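Local coordinates for protein type III restriction-modification enzyme EcoP15I Mod subunit (Escherichia coli, PDB 4ZCF) that methylates the second adenine of the DNA site 5'-CAGCAG-3' using S-adenosyl-L-methionine and, together with the Res subunit, supports restriction of that DNA, at residues V221-W226 and Y243-T248; R577-A582 and K607-G612; F585-L590 and Q620-E625. All blocks are in the same frame, centred on the assembly; numbering follows the deposited sequence.

Contact 1: residues V221-W226 and Y243-T248; sequences VGDLVW and YIIVYT
A chi1 of -173° sets Val246 CG1 anti to the backbone N and leaves CG2 beside that N, so the two methyls spread along the facing strand: CG1 lies 3.8 Å from Val221 CB, CG2 4.0 Å from Leu224 CD1. Leu224 keeps CG beside its own N (chi1 -50°), which swings CD1 obliquely across to Val246 and to Ile244 CB. Two antiparallel backbone exchanges hold this in register. Leu224 and Ile244 bond reciprocally, Leu224 N reaching Ile244 O at 2.8 Å in the carbonyl plane and almost straight (170°). Val246 N meets Gly222 O at 3.0 Å, whereas Val246 O is taken by Val221 N at 3.0 Å, from above the carbonyl plane. Val221 and Gly222 thus both stand opposite Val246, a beta bulge, and the positive phi of Gly222 suits a residue without a side chain. An alanine in place of Val246 would probably loosen the packing against Val221 and Leu224, since both spreading methyls would go. On the face of Asp223 and Ile245, Asp223 OD1 leans on Ile245 CB while bonded to His220, and Val225 CG2 lies alongside Tyr243 CD1. Ile237 of the second subunit packs on Val221, Leu224 and Val246. Strand 241-248, antiparallel to both neighbours 193-199 and 220-227, forms the reversed strand characteristic of the Rossmann-like methyltransferase sheet.

Contact 2: residues R577-A582 and K607-G612; sequences RLYLIA and KVVFYG
Val609 O is gripped twice from the facing strand: Leu580 N donates to it over 2.8 Å in the carbonyl plane, and the CA-H of Tyr579 approaches at 3.2 Å from CA to O. Leu578 O is held in the same manner, with Val609 N 2.7 Å away, nearly along the C=O axis, and the CA-H of Val608 as a second, softer contact. The bonds Leu578 N to Lys607 O and Tyr611 N to Leu580 O complete a parallel ladder. Compact, branched Val609 can lie alongside the Tyr579 ring, its CB 3.9 Å from CD2 and its CG2 methyl beside CE2; on this face Tyr579 also packs on Trp549 and Cys550 of helix 539-552. On the other face, Val608 CG1 touches both Leu578 CD2 and Leu580 CD1, the latter at 4.0 Å. At the strand starts two cations come together, Arg577 NE 4.2 Å from Lys607 NZ. The repulsion is likely offset by acids: Asp553 bridges to Lys607 and also bonds the Tyr579 hydroxyl, while Arg577 pairs with Asp575 and with Glu134 of the Res chain. Strand 577-580, helix 587-598 and strand 607-611 make a beta-alpha-beta crossover, whose two parallel strands lie side by side here.

Contact 3: residues F585-L590 and Q620-E625; sequences FTSEAL and QMELNE
Helices 587-598 and 618-629 pack next to each other on one face of the C-terminal domain's mixed sheet, and this contact joins the beginning of the first helix, with Phe585 just before the N-cap residue, to the middle of the second. Leu623 meets two apolar partners with neighbouring parts of its side chain. Its CG is 3.8 Å from CE2 of Phe585, the two side chains crossing at about a right angle, and its CD2 branch reaches Leu590 CD1 at 3.9 Å. Phe585, with CG anti to the backbone N (chi1 176°), also meets the Tyr569 ring edge-to-face, so a broad flat group suits the place where helix and sheet join. Leu590 points at the other helix and turns CD2 to the stem of Glu622, 3.9 Å from CG. Glu622 stretches out fully, chi1 -171° and chi2 -179°, and its OE2 accepts a hydrogen bond from Ser587 OG at 3.0 Å through the syn lone pair. Ile681 of the Res chain packs on the same glutamate. Because Glu622 is largely buried, one short serine placed in the first turn of a helix gives its carboxylate a donor at little cost in space, and that hydrogen bond may stabilise a negative charge there.

Contacts 2 and 3 belong to one C-terminal domain and touch, their centres about 12 Å apart: Leu580 of contact 2 meets both Phe585 and Leu623 of contact 3, its CD1 lying 3.8 Å from Leu623 CD1, and Phe610 CZ reaches Gln620 CG. Their segments alternate along the chain, and helix 587-598 connects the two strands of contact 2. Contact 1 stands apart in the methylase domain, centres about 46 Å and 57 Å away. Its nearest atom is about 8 Å from the bound DNA, against about 36 Å and 52 Å for contacts 2 and 3, and its Tyr243 side chain is about 10 Å from a manganese ion. Contact 1 adjoins the second Mod subunit, contacts 2 and 3 the Res chain.

Contact 1: residues V221-W226 and Y243-T248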
loop_
_atom_site.group_PDB
_atom_site.type_symbol
_atom_site.label_atom_id
_atom_site.label_comp_id
_atom_site.label_asym_id
_atom_site.label_seq_id
_atom_site.Cartn_x
_atom_site.Cartn_y
_atom_site.Cartn_z
ATOM N N VAL A 221 -2.457 -4.934 -1.631
ATOM C CA VAL A 221 -3.358 -5.446 -2.667
ATOM C C VAL A 221 -3.651 -6.976 -2.455
ATOM O O VAL A 221 -4.810 -7.430 -2.523
ATOM C CB VAL A 221 -2.824 -5.078 -4.080
ATOM C CG1 VAL A 221 -3.519 -5.862 -5.187
ATOM C CG2 VAL A 221 -2.948 -3.579 -4.336
ATOM N N GLY A 222 -2.592 -7.723 -2.150
ATOM C CA GLY A 222 -2.612 -9.157 -1.913
ATOM C C GLY A 222 -1.246 -9.732 -2.198
ATOM O O GLY A 222 -0.333 -9.009 -2.621
ATOM N N ASP A 223 -1.083 -11.037 -1.920
ATOM C CA ASP A 223 0.145 -11.776 -2.162
ATOM C C ASP A 223 -0.190 -12.900 -3.069
ATOM O O ASP A 223 -1.273 -13.482 -2.968
ATOM C CB ASP A 223 0.792 -12.282 -0.863
ATOM C CG ASP A 223 0.981 -11.178 0.175
ATOM O OD1 ASP A 223 1.447 -10.056 -0.211
ATOM O OD2 ASP A 223 0.616 -11.405 1.358
ATOM N N LEU A 224 0.714 -13.143 -4.018
ATOM C CA LEU A 224 0.595 -14.196 -5.010
ATOM C C LEU A 224 1.576 -15.299 -4.655
ATOM O O LEU A 224 2.657 -15.035 -4.131
ATOM C CB LEU A 224 0.880 -13.674 -6.437
ATOM C CG LEU A 224 0.143 -12.401 -6.879
ATOM C CD1 LEU A 224 0.905 -11.700 -8.021
ATOM C CD2 LEU A 224 -1.296 -12.714 -7.308
ATOM N N VAL A 225 1.167 -16.547 -4.918
ATOM C CA VAL A 225 1.970 -17.738 -4.648
ATOM C C VAL A 225 2.425 -18.290 -5.954
ATOM O O VAL A 225 1.607 -18.650 -6.791
ATOM C CB VAL A 225 1.219 -18.747 -3.748
ATOM C CG1 VAL A 225 1.920 -20.097 -3.703
ATOM C CG2 VAL A 225 1.038 -18.171 -2.336
ATOM N N TRP A 226 3.727 -18.225 -6.190
ATOM C CA TRP A 226 4.335 -18.749 -7.415
ATOM C C TRP A 226 4.911 -20.159 -7.150
ATOM O O TRP A 226 5.941 -20.287 -6.491
ATOM C CB TRP A 226 5.405 -17.766 -7.984
ATOM C CG TRP A 226 5.990 -18.172 -9.314
ATOM C CD1 TRP A 226 5.360 -18.845 -10.318
ATOM C CD2 TRP A 226 7.309 -17.892 -9.789
ATOM N NE1 TRP A 226 6.241 -19.107 -11.338
ATOM C CE2 TRP A 226 7.428 -18.484 -11.069
ATOM C CE3 TRP A 226 8.427 -17.224 -9.242
ATOM C CZ2 TRP A 226 8.613 -18.410 -11.824
ATOM C CZ3 TRP A 226 9.600 -17.150 -9.984
ATOM C CH2 TRP A 226 9.691 -17.738 -11.257
ATOM N N TYR A 243 6.873 -16.184 -3.297
ATOM C CA TYR A 243 5.800 -15.194 -3.300
ATOM C C TYR A 243 6.074 -13.965 -4.133
ATOM O O TYR A 243 7.198 -13.702 -4.515
ATOM C CB TYR A 243 5.477 -14.759 -1.841
ATOM C CG TYR A 243 5.398 -15.889 -0.826
ATOM C CD1 TYR A 243 4.193 -16.535 -0.568
ATOM C CD2 TYR A 243 6.521 -16.289 -0.108
ATOM C CE1 TYR A 243 4.118 -17.592 0.343
ATOM C CE2 TYR A 243 6.458 -17.343 0.812
ATOM C CZ TYR A 243 5.247 -17.976 1.050
ATOM O OH TYR A 243 5.161 -19.009 1.951
ATOM N N ILE A 244 5.024 -13.209 -4.388
ATOM C CA ILE A 244 4.993 -11.908 -5.047
ATOM C C ILE A 244 4.022 -11.055 -4.201
ATOM O O ILE A 244 2.812 -11.286 -4.248
ATOM C CB ILE A 244 4.625 -11.953 -6.564
ATOM C CG1 ILE A 244 5.513 -13.019 -7.321
ATOM C CG2 ILE A 244 4.732 -10.530 -7.199
ATOM C CD1 ILE A 244 5.300 -13.257 -8.816
ATOM N N ILE A 245 4.577 -10.153 -3.357
ATOM C CA ILE A 245 3.798 -9.221 -2.542
ATOM C C ILE A 245 3.410 -8.020 -3.435
ATOM O O ILE A 245 4.207 -7.596 -4.256
ATOM C CB ILE A 245 4.437 -8.825 -1.176
ATOM C CG1 ILE A 245 5.408 -7.678 -1.295
ATOM C CG2 ILE A 245 5.050 -10.013 -0.411
ATOM C CD1 ILE A 245 5.584 -6.973 0.009
ATOM N N VAL A 246 2.164 -7.544 -3.341
ATOM C CA VAL A 246 1.653 -6.458 -4.192
ATOM C C VAL A 246 1.094 -5.334 -3.306
ATOM O O VAL A 246 0.373 -5.609 -2.346
ATOM C CB VAL A 246 0.597 -6.994 -5.212
ATOM C CG1 VAL A 246 0.180 -5.929 -6.209
ATOM C CG2 VAL A 246 1.098 -8.232 -5.943
ATOM N N TYR A 247 1.477 -4.089 -3.582
ATOM C CA TYR A 247 0.998 -2.909 -2.854
ATOM C C TYR A 247 0.666 -1.832 -3.876
ATOM O O TYR A 247 1.107 -1.892 -5.012
ATOM C CB TYR A 247 2.040 -2.377 -1.828
ATOM C CG TYR A 247 2.097 -3.121 -0.504
ATOM C CD1 TYR A 247 2.657 -4.394 -0.418
ATOM C CD2 TYR A 247 1.608 -2.545 0.666
ATOM C CE1 TYR A 247 2.680 -5.095 0.783
ATOM C CE2 TYR A 247 1.624 -3.242 1.876
ATOM C CZ TYR A 247 2.182 -4.509 1.931
ATOM O OH TYR A 247 2.271 -5.188 3.119
ATOM N N THR A 248 -0.145 -0.876 -3.469
ATOM C CA THR A 248 -0.576 0.253 -4.279
ATOM C C THR A 248 -0.108 1.536 -3.595
ATOM O O THR A 248 0.232 1.490 -2.410
ATOM C CB THR A 248 -2.091 0.164 -4.542
ATOM O OG1 THR A 248 -2.498 1.219 -5.407
ATOM C CG2 THR A 248 -2.917 0.162 -3.282
#

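Contact 2: residues R577-A582 and K607-G612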
loop_
_atom_site.group_PDB
_atom_site.type_symbol
_atom_site.label_atom_id
_atom_site.label_comp_id
_atom_site.label_asym_id
_atom_site.label_seq_id
_atom_site.Cartn_x
_atom_site.Cartn_y
_atom_site.Cartn_z
ATOM N N ARG A 577 12.615 24.921 -21.415
ATOM C CA ARG A 577 13.796 25.572 -20.853
ATOM C C ARG A 577 14.992 25.607 -21.811
ATOM O O ARG A 577 15.260 24.614 -22.498
ATOM C CB ARG A 577 14.147 25.100 -19.417
ATOM C CG ARG A 577 13.788 23.669 -19.054
ATOM C CD ARG A 577 12.859 23.568 -17.856
ATOM N NE ARG A 577 12.557 22.169 -17.530
ATOM C CZ ARG A 577 11.348 21.607 -17.576
ATOM N NH1 ARG A 577 10.286 22.322 -17.933
ATOM N NH2 ARG A 577 11.192 20.329 -17.261
ATOM N N LEU A 578 15.679 26.772 -21.893
ATOM C CA LEU A 578 16.837 26.983 -22.776
ATOM C C LEU A 578 18.153 27.037 -22.007
ATOM O O LEU A 578 18.297 27.828 -21.087
ATOM C CB LEU A 578 16.644 28.232 -23.649
ATOM C CG LEU A 578 17.796 28.620 -24.582
ATOM C CD1 LEU A 578 17.747 27.844 -25.907
ATOM C CD2 LEU A 578 17.782 30.110 -24.850
ATOM N N TYR A 579 19.123 26.209 -22.410
ATOM C CA TYR A 579 20.426 26.105 -21.749
ATOM C C TYR A 579 21.566 26.811 -22.470
ATOM O O TYR A 579 21.809 26.572 -23.652
ATOM C CB TYR A 579 20.776 24.629 -21.470
ATOM C CG TYR A 579 19.747 23.947 -20.601
ATOM C CD1 TYR A 579 18.551 23.468 -21.143
ATOM C CD2 TYR A 579 19.935 23.830 -19.228
ATOM C CE1 TYR A 579 17.583 22.868 -20.339
ATOM C CE2 TYR A 579 18.969 23.240 -18.415
ATOM C CZ TYR A 579 17.794 22.767 -18.975
ATOM O OH TYR A 579 16.842 22.195 -18.178
ATOM N N LEU A 580 22.282 27.668 -21.745
ATOM C CA LEU A 580 23.449 28.361 -22.284
ATOM C C LEU A 580 24.638 27.995 -21.408
ATOM O O LEU A 580 24.873 28.631 -20.379
ATOM C CB LEU A 580 23.258 29.890 -22.406
ATOM C CG LEU A 580 21.937 30.438 -22.915
ATOM C CD1 LEU A 580 21.885 31.937 -22.743
ATOM C CD2 LEU A 580 21.679 30.061 -24.346
ATOM N N ILE A 581 25.345 26.915 -21.794
ATOM C CA ILE A 581 26.497 26.373 -21.079
ATOM C C ILE A 581 27.819 26.958 -21.603
ATOM O O ILE A 581 28.676 27.339 -20.807
ATOM C CB ILE A 581 26.517 24.804 -21.069
ATOM C CG1 ILE A 581 25.094 24.191 -20.916
ATOM C CG2 ILE A 581 27.538 24.257 -20.049
ATOM C CD1 ILE A 581 24.953 22.719 -20.441
ATOM N N ALA A 582 27.990 26.994 -22.934
ATOM C CA ALA A 582 29.211 27.463 -23.608
ATOM C C ALA A 582 29.622 28.913 -23.238
ATOM O O ALA A 582 28.739 29.745 -22.991
ATOM C CB ALA A 582 29.049 27.332 -25.115
ATOM N N LYS A 607 11.792 29.671 -19.803
ATOM C CA LYS A 607 12.833 29.607 -18.787
ATOM C C LYS A 607 14.187 29.558 -19.514
ATOM O O LYS A 607 14.318 28.844 -20.518
ATOM C CB LYS A 607 12.605 28.335 -17.933
ATOM C CG LYS A 607 13.303 28.309 -16.584
ATOM C CD LYS A 607 13.140 26.923 -15.956
ATOM C CE LYS A 607 14.372 26.465 -15.215
ATOM N NZ LYS A 607 14.414 24.996 -15.056
ATOM N N VAL A 608 15.166 30.363 -19.047
ATOM C CA VAL A 608 16.532 30.417 -19.610
ATOM C C VAL A 608 17.520 30.087 -18.488
ATOM O O VAL A 608 17.537 30.771 -17.463
ATOM C CB VAL A 608 16.880 31.747 -20.353
ATOM C CG1 VAL A 608 18.242 31.662 -21.040
ATOM C CG2 VAL A 608 15.806 32.123 -21.366
ATOM N N VAL A 609 18.272 28.991 -18.653
ATOM C CA VAL A 609 19.267 28.495 -17.684
ATOM C C VAL A 609 20.685 28.646 -18.281
ATOM O O VAL A 609 20.946 28.140 -19.360
ATOM C CB VAL A 609 18.983 27.028 -17.223
ATOM C CG1 VAL A 609 19.805 26.646 -15.993
ATOM C CG2 VAL A 609 17.501 26.791 -16.976
ATOM N N PHE A 610 21.581 29.341 -17.588
ATOM C CA PHE A 610 22.947 29.525 -18.089
ATOM C C PHE A 610 24.005 29.139 -17.052
ATOM O O PHE A 610 23.778 29.274 -15.850
ATOM C CB PHE A 610 23.164 30.961 -18.632
ATOM C CG PHE A 610 23.150 32.038 -17.571
ATOM C CD1 PHE A 610 21.956 32.632 -17.174
ATOM C CD2 PHE A 610 24.323 32.425 -16.933
ATOM C CE1 PHE A 610 21.934 33.577 -16.146
ATOM C CE2 PHE A 610 24.299 33.387 -15.919
ATOM C CZ PHE A 610 23.103 33.951 -15.533
ATOM N N TYR A 611 25.154 28.657 -17.520
ATOM C CA TYR A 611 26.268 28.267 -16.658
ATOM C C TYR A 611 27.089 29.507 -16.200
ATOM O O TYR A 611 27.835 30.086 -16.992
ATOM C CB TYR A 611 27.130 27.237 -17.405
ATOM C CG TYR A 611 28.310 26.690 -16.647
ATOM C CD1 TYR A 611 28.211 26.370 -15.299
ATOM C CD2 TYR A 611 29.499 26.392 -17.297
ATOM C CE1 TYR A 611 29.297 25.844 -14.596
ATOM C CE2 TYR A 611 30.599 25.890 -16.602
ATOM C CZ TYR A 611 30.490 25.605 -15.252
ATOM O OH TYR A 611 31.553 25.057 -14.574
ATOM N N GLY A 612 26.925 29.876 -14.922
ATOM C CA GLY A 612 27.567 30.994 -14.227
ATOM C C GLY A 612 29.031 31.236 -14.529
ATOM O O GLY A 612 29.387 32.336 -14.962
#

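Contact 3: residues F585-L590 and Q620-E625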
loop_
_atom_site.group_PDB
_atom_site.type_symbol
_atom_site.label_atom_id
_atom_site.label_comp_id
_atom_site.label_asym_id
_atom_site.label_seq_id
_atom_site.Cartn_x
_atom_site.Cartn_y
_atom_site.Cartn_z
ATOM N N PHE A 585 29.061 34.082 -25.076
ATOM C CA PHE A 585 27.706 34.452 -25.504
ATOM C C PHE A 585 27.765 35.963 -25.841
ATOM O O PHE A 585 28.237 36.760 -25.020
ATOM C CB PHE A 585 26.673 34.126 -24.400
ATOM C CG PHE A 585 25.244 34.539 -24.684
ATOM C CD1 PHE A 585 24.415 33.745 -25.467
ATOM C CD2 PHE A 585 24.717 35.708 -24.140
ATOM C CE1 PHE A 585 23.088 34.127 -25.722
ATOM C CE2 PHE A 585 23.400 36.105 -24.424
ATOM C CZ PHE A 585 22.598 35.316 -25.217
ATOM N N THR A 586 27.366 36.334 -27.071
ATOM C CA THR A 586 27.477 37.703 -27.581
ATOM C C THR A 586 26.168 38.494 -27.592
ATOM O O THR A 586 25.107 37.952 -27.277
ATOM C CB THR A 586 28.100 37.681 -28.976
ATOM N N SER A 587 26.252 39.794 -27.955
ATOM C CA SER A 587 25.105 40.691 -28.104
ATOM C C SER A 587 24.304 40.282 -29.345
ATOM O O SER A 587 23.105 40.564 -29.425
ATOM C CB SER A 587 25.579 42.133 -28.236
ATOM O OG SER A 587 26.226 42.546 -27.044
ATOM N N GLU A 588 24.983 39.613 -30.309
ATOM C CA GLU A 588 24.407 39.084 -31.552
ATOM C C GLU A 588 23.562 37.851 -31.236
ATOM O O GLU A 588 22.468 37.700 -31.786
ATOM C CB GLU A 588 25.505 38.743 -32.597
ATOM C CG GLU A 588 26.461 39.876 -32.959
ATOM C CD GLU A 588 25.890 41.282 -33.057
ATOM O OE1 GLU A 588 24.929 41.489 -33.833
ATOM O OE2 GLU A 588 26.417 42.181 -32.361
ATOM N N ALA A 589 24.076 36.988 -30.327
ATOM C CA ALA A 589 23.431 35.773 -29.833
ATOM C C ALA A 589 22.110 36.127 -29.116
ATOM O O ALA A 589 21.081 35.499 -29.374
ATOM C CB ALA A 589 24.378 35.035 -28.900
ATOM N N LEU A 590 22.141 37.190 -28.283
ATOM C CA LEU A 590 21.005 37.748 -27.545
ATOM C C LEU A 590 19.938 38.291 -28.503
ATOM O O LEU A 590 18.753 38.004 -28.303
ATOM C CB LEU A 590 21.507 38.854 -26.587
ATOM C CG LEU A 590 20.504 39.524 -25.634
ATOM C CD1 LEU A 590 19.806 38.509 -24.720
ATOM C CD2 LEU A 590 21.198 40.574 -24.797
ATOM N N GLN A 620 25.931 38.795 -18.114
ATOM C CA GLN A 620 25.002 38.164 -17.163
ATOM C C GLN A 620 23.840 39.142 -16.860
ATOM O O GLN A 620 22.674 38.747 -16.929
ATOM C CB GLN A 620 25.793 37.773 -15.897
ATOM C CG GLN A 620 25.187 36.718 -14.989
ATOM C CD GLN A 620 26.212 35.985 -14.149
ATOM O OE1 GLN A 620 27.316 35.656 -14.591
ATOM N NE2 GLN A 620 25.854 35.662 -12.918
ATOM N N MET A 621 24.161 40.438 -16.615
ATOM C CA MET A 621 23.193 41.527 -16.364
ATOM C C MET A 621 22.454 41.902 -17.644
ATOM O O MET A 621 21.260 42.216 -17.604
ATOM C CB MET A 621 23.917 42.777 -15.849
ATOM C CG MET A 621 23.927 42.908 -14.353
ATOM S SD MET A 621 25.315 43.916 -13.768
ATOM C CE MET A 621 24.856 45.537 -14.401
ATOM N N GLU A 622 23.184 41.909 -18.771
ATOM C CA GLU A 622 22.681 42.232 -20.103
ATOM C C GLU A 622 21.569 41.263 -20.500
ATOM O O GLU A 622 20.561 41.705 -21.048
ATOM C CB GLU A 622 23.833 42.180 -21.110
ATOM C CG GLU A 622 23.500 42.695 -22.497
ATOM C CD GLU A 622 24.653 42.615 -23.478
ATOM O OE1 GLU A 622 25.817 42.801 -23.051
ATOM O OE2 GLU A 622 24.387 42.381 -24.680
ATOM N N LEU A 623 21.740 39.953 -20.196
ATOM C CA LEU A 623 20.748 38.910 -20.487
ATOM C C LEU A 623 19.471 39.133 -19.691
ATOM O O LEU A 623 18.386 38.948 -20.231
ATOM C CB LEU A 623 21.306 37.505 -20.192
ATOM C CG LEU A 623 21.251 36.486 -21.328
ATOM C CD1 LEU A 623 22.057 35.265 -20.980
ATOM C CD2 LEU A 623 19.813 36.085 -21.662
ATOM N N ASN A 624 19.601 39.552 -18.421
ATOM C CA ASN A 624 18.475 39.829 -17.536
ATOM C C ASN A 624 17.651 41.027 -18.030
ATOM O O ASN A 624 16.452 40.865 -18.283
ATOM C CB ASN A 624 18.950 40.007 -16.081
ATOM C CG ASN A 624 17.837 40.257 -15.080
ATOM O OD1 ASN A 624 16.821 39.544 -15.029
ATOM N ND2 ASN A 624 18.033 41.248 -14.221
ATOM N N GLU A 625 18.299 42.214 -18.194
ATOM C CA GLU A 625 17.647 43.444 -18.669
ATOM C C GLU A 625 16.869 43.226 -19.975
ATOM O O GLU A 625 15.700 43.614 -20.045
ATOM C CB GLU A 625 18.667 44.559 -18.825
#